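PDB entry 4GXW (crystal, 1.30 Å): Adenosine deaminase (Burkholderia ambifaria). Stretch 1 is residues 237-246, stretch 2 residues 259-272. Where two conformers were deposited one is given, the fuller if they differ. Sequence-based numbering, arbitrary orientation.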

ATOM      1  N   ASP A 237      12.875  -6.609   4.831  1.00  9.04           N
ATOM      2  CA  ASP A 237      12.261  -6.611   6.148  1.00  7.93           C
ATOM      3  C   ASP A 237      10.801  -7.016   6.124  1.00  9.67           C
ATOM      4  O   ASP A 237      10.286  -7.539   7.107  1.00 11.57           O
ATOM      5  N   ARG A 238      10.131  -6.745   5.013  1.00  8.63           N
ATOM      6  CA  ARG A 238       8.772  -7.230   4.807  1.00  8.79           C
ATOM      7  C   ARG A 238       8.546  -7.409   3.314  1.00  8.20           C
ATOM      8  O   ARG A 238       9.397  -7.033   2.512  1.00  8.00           O
ATOM      9  N   VAL A 239       7.416  -8.013   2.958  1.00  7.69           N
ATOM     10  CA  VAL A 239       7.096  -8.327   1.576  1.00  7.45           C
ATOM     11  C   VAL A 239       5.797  -7.656   1.159  1.00  7.57           C
ATOM     12  O   VAL A 239       4.831  -7.647   1.917  1.00  7.87           O
ATOM     13  N   ASP A 240       5.774  -7.099  -0.048  1.00  7.03           N
ATOM     14  CA  ASP A 240       4.553  -6.562  -0.641  1.00  8.28           C
ATOM     15  C   ASP A 240       3.914  -7.559  -1.604  1.00  7.04           C
ATOM     16  O   ASP A 240       4.548  -8.029  -2.554  1.00  7.62           O
ATOM     17  N   HIS A 241       2.654  -7.883  -1.307  1.00  7.59           N
ATOM     18  CA  HIS A 241       1.835  -8.886  -1.995  1.00  9.26           C
ATOM     19  C   HIS A 241       2.236 -10.299  -1.561  1.00  8.27           C
ATOM     20  O   HIS A 241       1.739 -10.814  -0.556  1.00 10.59           O
ATOM     21  N   GLY A 242       3.145 -10.921  -2.296  1.00  8.15           N
ATOM     22  CA  GLY A 242       3.636 -12.242  -1.952  1.00  9.76           C
ATOM     23  C   GLY A 242       2.713 -13.399  -2.254  1.00  8.92           C
ATOM     24  O   GLY A 242       2.991 -14.509  -1.827  1.00 10.21           O
ATOM     25  N   TYR A 243       1.661 -13.169  -3.039  1.00  8.53           N
ATOM     26  CA  TYR A 243       0.536 -14.113  -3.142  1.00 10.54           C
ATOM     27  C   TYR A 243       0.920 -15.523  -3.557  1.00  9.45           C
ATOM     28  O   TYR A 243       0.395 -16.503  -3.014  1.00 10.95           O
ATOM     29  N   THR A 244       1.812 -15.639  -4.532  1.00  9.09           N
ATOM     30  CA  THR A 244       2.125 -16.959  -5.068  1.00  9.21           C
ATOM     31  C   THR A 244       2.920 -17.848  -4.106  1.00  9.52           C
ATOM     32  O   THR A 244       3.138 -19.025  -4.387  1.00 11.44           O
ATOM     33  N   ILE A 245       3.336 -17.297  -2.969  0.70 10.14           N
ATOM     34  CA  ILE A 245       4.006 -18.106  -1.952  0.70 10.80           C
ATOM     35  C   ILE A 245       3.121 -19.267  -1.488  0.70 11.43           C
ATOM     36  O   ILE A 245       3.635 -20.288  -1.037  0.70 12.23           O
ATOM     37  N   VAL A 246       1.802 -19.138  -1.637  1.00 11.27           N
ATOM     38  CA  VAL A 246       0.895 -20.213  -1.237  1.00 14.33           C
ATOM     39  C   VAL A 246       1.132 -21.485  -2.050  1.00 17.72           C
ATOM     40  O   VAL A 246       0.709 -22.568  -1.643  1.00 17.81           O
ATOM     41  N   GLY A 259       8.201 -14.849  11.049  1.00 13.30           N
ATOM     42  CA  GLY A 259       7.301 -13.738  11.316  1.00 15.28           C
ATOM     43  C   GLY A 259       7.322 -12.620  10.282  1.00 14.51           C
ATOM     44  O   GLY A 259       7.020 -11.470  10.602  1.00 15.88           O
ATOM     45  N   ILE A 260       7.681 -12.958   9.048  1.00 12.13           N
ATOM     46  CA  ILE A 260       7.719 -11.983   7.960  1.00 12.76           C
ATOM     47  C   ILE A 260       6.313 -11.448   7.684  1.00 11.96           C
ATOM     48  O   ILE A 260       5.386 -12.228   7.479  1.00 11.50           O
ATOM     49  N   VAL A 261       6.156 -10.126   7.671  1.00 10.89           N
ATOM     50  CA  VAL A 261       4.855  -9.526   7.376  1.00  9.91           C
ATOM     51  C   VAL A 261       4.664  -9.310   5.868  1.00  7.70           C
ATOM     52  O   VAL A 261       5.568  -8.827   5.176  1.00  9.25           O
ATOM     53  N   PHE A 262       3.488  -9.688   5.370  1.00  7.72           N
ATOM     54  CA  PHE A 262       3.117  -9.533   3.966  1.00  8.10           C
ATOM     55  C   PHE A 262       2.026  -8.471   3.866  1.00  7.53           C
ATOM     56  O   PHE A 262       0.964  -8.610   4.478  1.00  8.42           O
ATOM     57  N   THR A 263       2.272  -7.412   3.102  1.00  7.76           N
ATOM     58  CA  THR A 263       1.230  -6.427   2.877  1.00  8.59           C
ATOM     59  C   THR A 263       0.356  -6.967   1.756  1.00  8.36           C
ATOM     60  O   THR A 263       0.861  -7.453   0.747  1.00 10.68           O
ATOM     61  N   VAL A 264      -0.955  -6.923   1.943  1.00  7.69           N
ATOM     62  CA  VAL A 264      -1.877  -7.483   0.952  1.00  7.82           C
ATOM     63  C   VAL A 264      -2.918  -6.452   0.553  1.00  8.41           C
ATOM     64  O   VAL A 264      -3.201  -5.506   1.303  1.00  8.44           O
ATOM     65  N   VAL A 265      -3.474  -6.634  -0.639  1.00  8.28           N
ATOM     66  CA  VAL A 265      -4.349  -5.643  -1.242  1.00  8.61           C
ATOM     67  C   VAL A 265      -5.576  -6.371  -1.786  1.00  9.76           C
ATOM     68  O   VAL A 265      -5.510  -7.014  -2.836  1.00  9.63           O
ATOM     69  N   PRO A 266      -6.703  -6.301  -1.059  1.00  9.98           N
ATOM     70  CA  PRO A 266      -7.897  -7.007  -1.539  1.00 11.02           C
ATOM     71  C   PRO A 266      -8.324  -6.572  -2.938  1.00 11.02           C
ATOM     72  O   PRO A 266      -8.800  -7.401  -3.718  1.00 11.55           O
ATOM     73  N   THR A 267      -8.119  -5.305  -3.278  1.00  9.51           N
ATOM     74  CA  THR A 267      -8.475  -4.809  -4.604  1.00 10.96           C
ATOM     75  C   THR A 267      -7.395  -5.021  -5.674  1.00  9.48           C
ATOM     76  O   THR A 267      -7.443  -4.359  -6.711  1.00 11.51           O
ATOM     77  N   ASN A 268      -6.442  -5.927  -5.442  1.00 10.37           N
ATOM     78  CA  ASN A 268      -5.396  -6.197  -6.430  1.00  9.95           C
ATOM     79  C   ASN A 268      -5.979  -6.378  -7.832  1.00 10.97           C
ATOM     80  O   ASN A 268      -6.848  -7.223  -8.042  1.00 10.49           O
ATOM     81  N   SER A 269      -5.519  -5.569  -8.786  1.00 11.17           N
ATOM     82  CA  SER A 269      -6.133  -5.554 -10.109  1.00 10.65           C
ATOM     83  C   SER A 269      -5.948  -6.866 -10.857  1.00 11.24           C
ATOM     84  O   SER A 269      -6.858  -7.311 -11.565  1.00 12.03           O
ATOM     85  N   TYR A 270      -4.761  -7.460 -10.733  1.00 10.21           N
ATOM     86  CA  TYR A 270      -4.469  -8.692 -11.452  1.00 10.62           C
ATOM     87  C   TYR A 270      -5.498  -9.777 -11.142  1.00  9.76           C
ATOM     88  O   TYR A 270      -6.038 -10.399 -12.061  1.00 11.14           O
ATOM     89  N   TYR A 271      -5.769 -10.018  -9.862  1.00 11.89           N
ATOM     90  CA  TYR A 271      -6.722 -11.074  -9.528  1.00 10.46           C
ATOM     91  C   TYR A 271      -8.161 -10.722  -9.896  1.00 11.64           C
ATOM     92  O   TYR A 271      -8.914 -11.604 -10.291  1.00 12.91           O
ATOM     93  N   LEU A 272      -8.532  -9.447  -9.790  1.00 10.86           N
ATOM     94  CA  LEU A 272      -9.863  -9.016 -10.235  1.00 12.04           C
ATOM     95  C   LEU A 272     -10.049  -9.239 -11.734  1.00 13.48           C
ATOM     96  O   LEU A 272     -11.141  -9.568 -12.199  1.00 15.47           O
TER

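Two parallel strand segments of adenosine deaminase lie side by side, V239 paired with F262 and D240 with T263, and three backbone hydrogen bonds link them in a ladder. V239 N donates to V261 O (3.0 Å, nearly linear), T263 N donates to V239 O (2.8 Å), and H241 N donates to T263 O (2.8 Å, more bent at 145°). V239 O also receives a CA-H...O contact from F262 CA at 3.3 Å. Just before the ladder, a water bridges the stretches: it donates to D237 O (2.7 Å) and accepts from V261 N (3.0 Å), so V261 N is not left unpaired.

Side chains alternate between the faces of the sheet. On the D240 and T263 face, T263 (p rotamer) donates its hydroxyl to the carboxylate of D240 (m), with T263 OG1 to D240 OD1 at a short 2.6 Å; T263 OG1 and D240 OD2 also have partners elsewhere in the structure. The extended R238 side chain (p, t, t) passes T263, R238 CD lying 4.4 Å from T263 CG2, while its NH1 and NH2 are hydrogen-bonded elsewhere in the structure.

The side-chain contacts on the V239 and F262 face are apolar. V239 (t) places CB 3.8 Å from F262 CD2 and CG2 4.0 Å from I260 CG2. I245 (t, t) points toward the second stretch and brings CD1 to 3.8 Å from F262 CZ. G242 meets the edge of the F262 ring, CA to CD2 being 4.1 Å; an ideal CB here would fall only 2.6 Å from F262 CD2, a clash, and the positive phi also favours glycine.

Beyond the ladder, Y243 (m) takes over as the polar link. Its CA-to-CB bond points sideways, but the ring reaches across so that Y243 OH accepts from V265 N at 2.9 Å. The same hydroxyl is hydrogen-bonded to the imidazole of H241 (m), Y243 OH to H241 ND1 being 2.7 Å, with the donor of that pair unresolved. H241 CE1 approaches V265 CG2 at 3.6 Å and N268 ND2 at 3.7 Å.

The Y243 ring also packs CE1 against V264 CG1 at 3.9 Å. Y271 (m) turns its edge toward the face of Y243, the planes inclined at 75° and Y243 CD2 lying 3.6 Å from Y271 CE2. N268 (t) caps the helix that carries Y271: N268 OD1 accepts from Y271 N at 3.2 Å, while N268 ND2 is satisfied elsewhere in the structure.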

ATOM      1  CB  ASP A 237      12.433  -5.242   6.800  1.00  9.58           C
ATOM      2  CG  ASP A 237      13.876  -4.893   6.994  1.00 10.02           C
ATOM      3  OD1 ASP A 237      14.504  -5.496   7.899  1.00 13.94           O
ATOM      4  OD2 ASP A 237      14.424  -4.071   6.226  1.00  9.79           O
ATOM      5  CB  ARG A 238       7.715  -6.316   5.455  1.00 11.18           C
ATOM      6  CG  ARG A 238       7.716  -4.891   4.928  1.00  9.50           C
ATOM      7  CD  ARG A 238       6.641  -4.020   5.610  1.00 11.06           C
ATOM      8  NE  ARG A 238       6.555  -2.721   4.943  1.00  8.90           N
ATOM      9  CZ  ARG A 238       6.702  -1.529   5.522  1.00  8.43           C
ATOM     10  NH1 ARG A 238       6.902  -1.407   6.827  1.00  9.67           N
ATOM     11  NH2 ARG A 238       6.631  -0.434   4.785  1.00  9.21           N
ATOM     12  CB  VAL A 239       6.959  -9.863   1.384  1.00  8.04           C
ATOM     13  CG1 VAL A 239       6.507 -10.204  -0.020  1.00  9.29           C
ATOM     14  CG2 VAL A 239       8.266 -10.557   1.687  1.00 11.31           C
ATOM     15  CB  ASP A 240       4.817  -5.206  -1.298  1.00  8.24           C
ATOM     16  CG  ASP A 240       5.389  -4.209  -0.317  1.00  7.84           C
ATOM     17  OD1 ASP A 240       4.738  -3.946   0.727  1.00  8.62           O
ATOM     18  OD2 ASP A 240       6.519  -3.720  -0.568  1.00  8.54           O
ATOM     19  CB  HIS A 241       1.838  -8.732  -3.523  1.00  8.86           C
ATOM     20  CG  HIS A 241       1.284  -7.426  -4.017  1.00  9.32           C
ATOM     21  ND1 HIS A 241       0.012  -6.981  -3.713  1.00  9.04           N
ATOM     22  CD2 HIS A 241       1.834  -6.481  -4.819  1.00 11.10           C
ATOM     23  CE1 HIS A 241      -0.196  -5.820  -4.314  1.00  9.46           C
ATOM     24  NE2 HIS A 241       0.893  -5.495  -4.992  1.00  9.31           N
ATOM     25  CB  TYR A 243      -0.563 -13.581  -4.084  1.00  9.99           C
ATOM     26  CG  TYR A 243      -0.999 -12.194  -3.713  1.00  8.52           C
ATOM     27  CD1 TYR A 243      -1.473 -11.919  -2.434  1.00 10.50           C
ATOM     28  CD2 TYR A 243      -0.915 -11.148  -4.619  1.00  8.99           C
ATOM     29  CE1 TYR A 243      -1.840 -10.635  -2.070  1.00  9.41           C
ATOM     30  CE2 TYR A 243      -1.294  -9.862  -4.270  1.00  8.61           C
ATOM     31  CZ  TYR A 243      -1.744  -9.612  -2.987  1.00  7.96           C
ATOM     32  OH  TYR A 243      -2.096  -8.339  -2.594  1.00 10.16           O
ATOM     33  CB  THR A 244       2.837 -16.854  -6.420  1.00 10.44           C
ATOM     34  OG1 THR A 244       3.994 -16.028  -6.274  1.00 10.19           O
ATOM     35  CG2 THR A 244       1.907 -16.228  -7.471  1.00 11.66           C
ATOM     36  CB  ILE A 245       4.489 -17.253  -0.747  0.70 11.85           C
ATOM     37  CG1 ILE A 245       5.560 -18.002   0.048  0.70 10.43           C
ATOM     38  CG2 ILE A 245       3.326 -16.838   0.134  0.70 10.50           C
ATOM     39  CD1 ILE A 245       5.959 -17.310   1.331  0.70 13.07           C
ATOM     40  CB  VAL A 246      -0.593 -19.815  -1.326  1.00 12.48           C
ATOM     41  CG1 VAL A 246      -0.866 -18.575  -0.485  1.00 12.79           C
ATOM     42  CG2 VAL A 246      -1.009 -19.602  -2.779  1.00 14.75           C
ATOM     43  CB  ILE A 260       8.256 -12.625   6.650  1.00 14.87           C
ATOM     44  CG1 ILE A 260       9.634 -13.259   6.867  1.00 24.54           C
ATOM     45  CG2 ILE A 260       8.270 -11.608   5.504  1.00 17.63           C
ATOM     46  CD1 ILE A 260      10.643 -12.331   7.475  1.00 23.54           C
ATOM     47  CB  VAL A 261       4.633  -8.190   8.140  1.00  8.91           C
ATOM     48  CG1 VAL A 261       3.316  -7.549   7.736  1.00 11.23           C
ATOM     49  CG2 VAL A 261       4.671  -8.420   9.655  1.00 10.76           C
ATOM     50  CB  PHE A 262       2.560 -10.857   3.415  1.00  8.19           C
ATOM     51  CG  PHE A 262       3.586 -11.946   3.315  1.00  9.53           C
ATOM     52  CD1 PHE A 262       4.008 -12.630   4.450  1.00 10.17           C
ATOM     53  CD2 PHE A 262       4.130 -12.289   2.093  1.00 10.47           C
ATOM     54  CE1 PHE A 262       4.962 -13.638   4.361  1.00 14.72           C
ATOM     55  CE2 PHE A 262       5.093 -13.299   1.997  1.00 11.91           C
ATOM     56  CZ  PHE A 262       5.503 -13.969   3.130  1.00 11.34           C
ATOM     57  CB  THR A 263       1.795  -5.021   2.563  1.00  7.99           C
ATOM     58  OG1 THR A 263       2.408  -5.018   1.269  1.00  7.82           O
ATOM     59  CG2 THR A 263       2.811  -4.589   3.616  1.00  8.80           C
ATOM     60  CB  VAL A 264      -2.544  -8.797   1.450  1.00  9.00           C
ATOM     61  CG1 VAL A 264      -1.479  -9.869   1.764  1.00  9.23           C
ATOM     62  CG2 VAL A 264      -3.441  -8.523   2.662  1.00  9.07           C
ATOM     63  CB  VAL A 265      -3.611  -4.896  -2.384  1.00  8.42           C
ATOM     64  CG1 VAL A 265      -4.523  -3.870  -3.039  1.00  9.33           C
ATOM     65  CG2 VAL A 265      -2.323  -4.245  -1.858  1.00 10.12           C
ATOM     66  CB  PRO A 266      -8.962  -6.698  -0.471  1.00 11.71           C
ATOM     67  CG  PRO A 266      -8.356  -5.680   0.456  1.00 12.32           C
ATOM     68  CD  PRO A 266      -6.871  -5.761   0.298  1.00  9.17           C
ATOM     69  CB  THR A 267      -8.830  -3.314  -4.549  1.00 11.06           C
ATOM     70  OG1 THR A 267      -7.741  -2.584  -3.964  1.00 11.95           O
ATOM     71  CG2 THR A 267     -10.082  -3.108  -3.706  1.00 12.62           C
ATOM     72  CB  ASN A 268      -4.609  -7.437  -6.025  1.00 10.64           C
ATOM     73  CG  ASN A 268      -3.523  -7.794  -7.025  1.00  8.69           C
ATOM     74  OD1 ASN A 268      -3.656  -8.757  -7.783  1.00 11.96           O
ATOM     75  ND2 ASN A 268      -2.437  -7.020  -7.028  1.00 10.36           N
ATOM     76  CB  SER A 269      -5.581  -4.409 -10.960  1.00 14.43           C
ATOM     77  OG  SER A 269      -5.822  -3.152 -10.358  1.00 16.84           O
ATOM     78  CB  TYR A 270      -3.039  -9.180 -11.163  1.00 10.26           C
ATOM     79  CG  TYR A 270      -2.725 -10.528 -11.791  1.00 10.35           C
ATOM     80  CD1 TYR A 270      -2.364 -10.641 -13.133  1.00 11.55           C
ATOM     81  CD2 TYR A 270      -2.798 -11.693 -11.037  1.00 11.41           C
ATOM     82  CE1 TYR A 270      -2.088 -11.887 -13.694  1.00 10.28           C
ATOM     83  CE2 TYR A 270      -2.529 -12.929 -11.586  1.00 11.36           C
ATOM     84  CZ  TYR A 270      -2.174 -13.020 -12.909  1.00 12.14           C
ATOM     85  OH  TYR A 270      -1.891 -14.250 -13.441  1.00 15.11           O
ATOM     86  CB  TYR A 271      -6.581 -11.563  -8.072  1.00 10.30           C
ATOM     87  CG  TYR A 271      -5.348 -12.427  -7.888  1.00 11.16           C
ATOM     88  CD1 TYR A 271      -5.215 -13.629  -8.579  1.00 11.23           C
ATOM     89  CD2 TYR A 271      -4.311 -12.038  -7.047  1.00 10.19           C
ATOM     90  CE1 TYR A 271      -4.081 -14.419  -8.448  1.00 11.03           C
ATOM     91  CE2 TYR A 271      -3.171 -12.823  -6.903  1.00  9.84           C
ATOM     92  CZ  TYR A 271      -3.060 -14.013  -7.606  1.00  9.09           C
ATOM     93  OH  TYR A 271      -1.933 -14.787  -7.466  1.00 10.79           O
ATOM     94  CB  LEU A 272     -10.098  -7.536  -9.900  1.00 12.70           C
ATOM     95  CG  LEU A 272     -10.473  -7.214  -8.452  1.00 11.70           C
ATOM     96  CD1 LEU A 272     -10.369  -5.723  -8.176  1.00 14.31           C
ATOM     97  CD2 LEU A 272     -11.883  -7.698  -8.190  1.00 13.89           C
TER
HETATM   98  O   HOH W   1       8.067  -8.044   8.614  1.00 16.67           O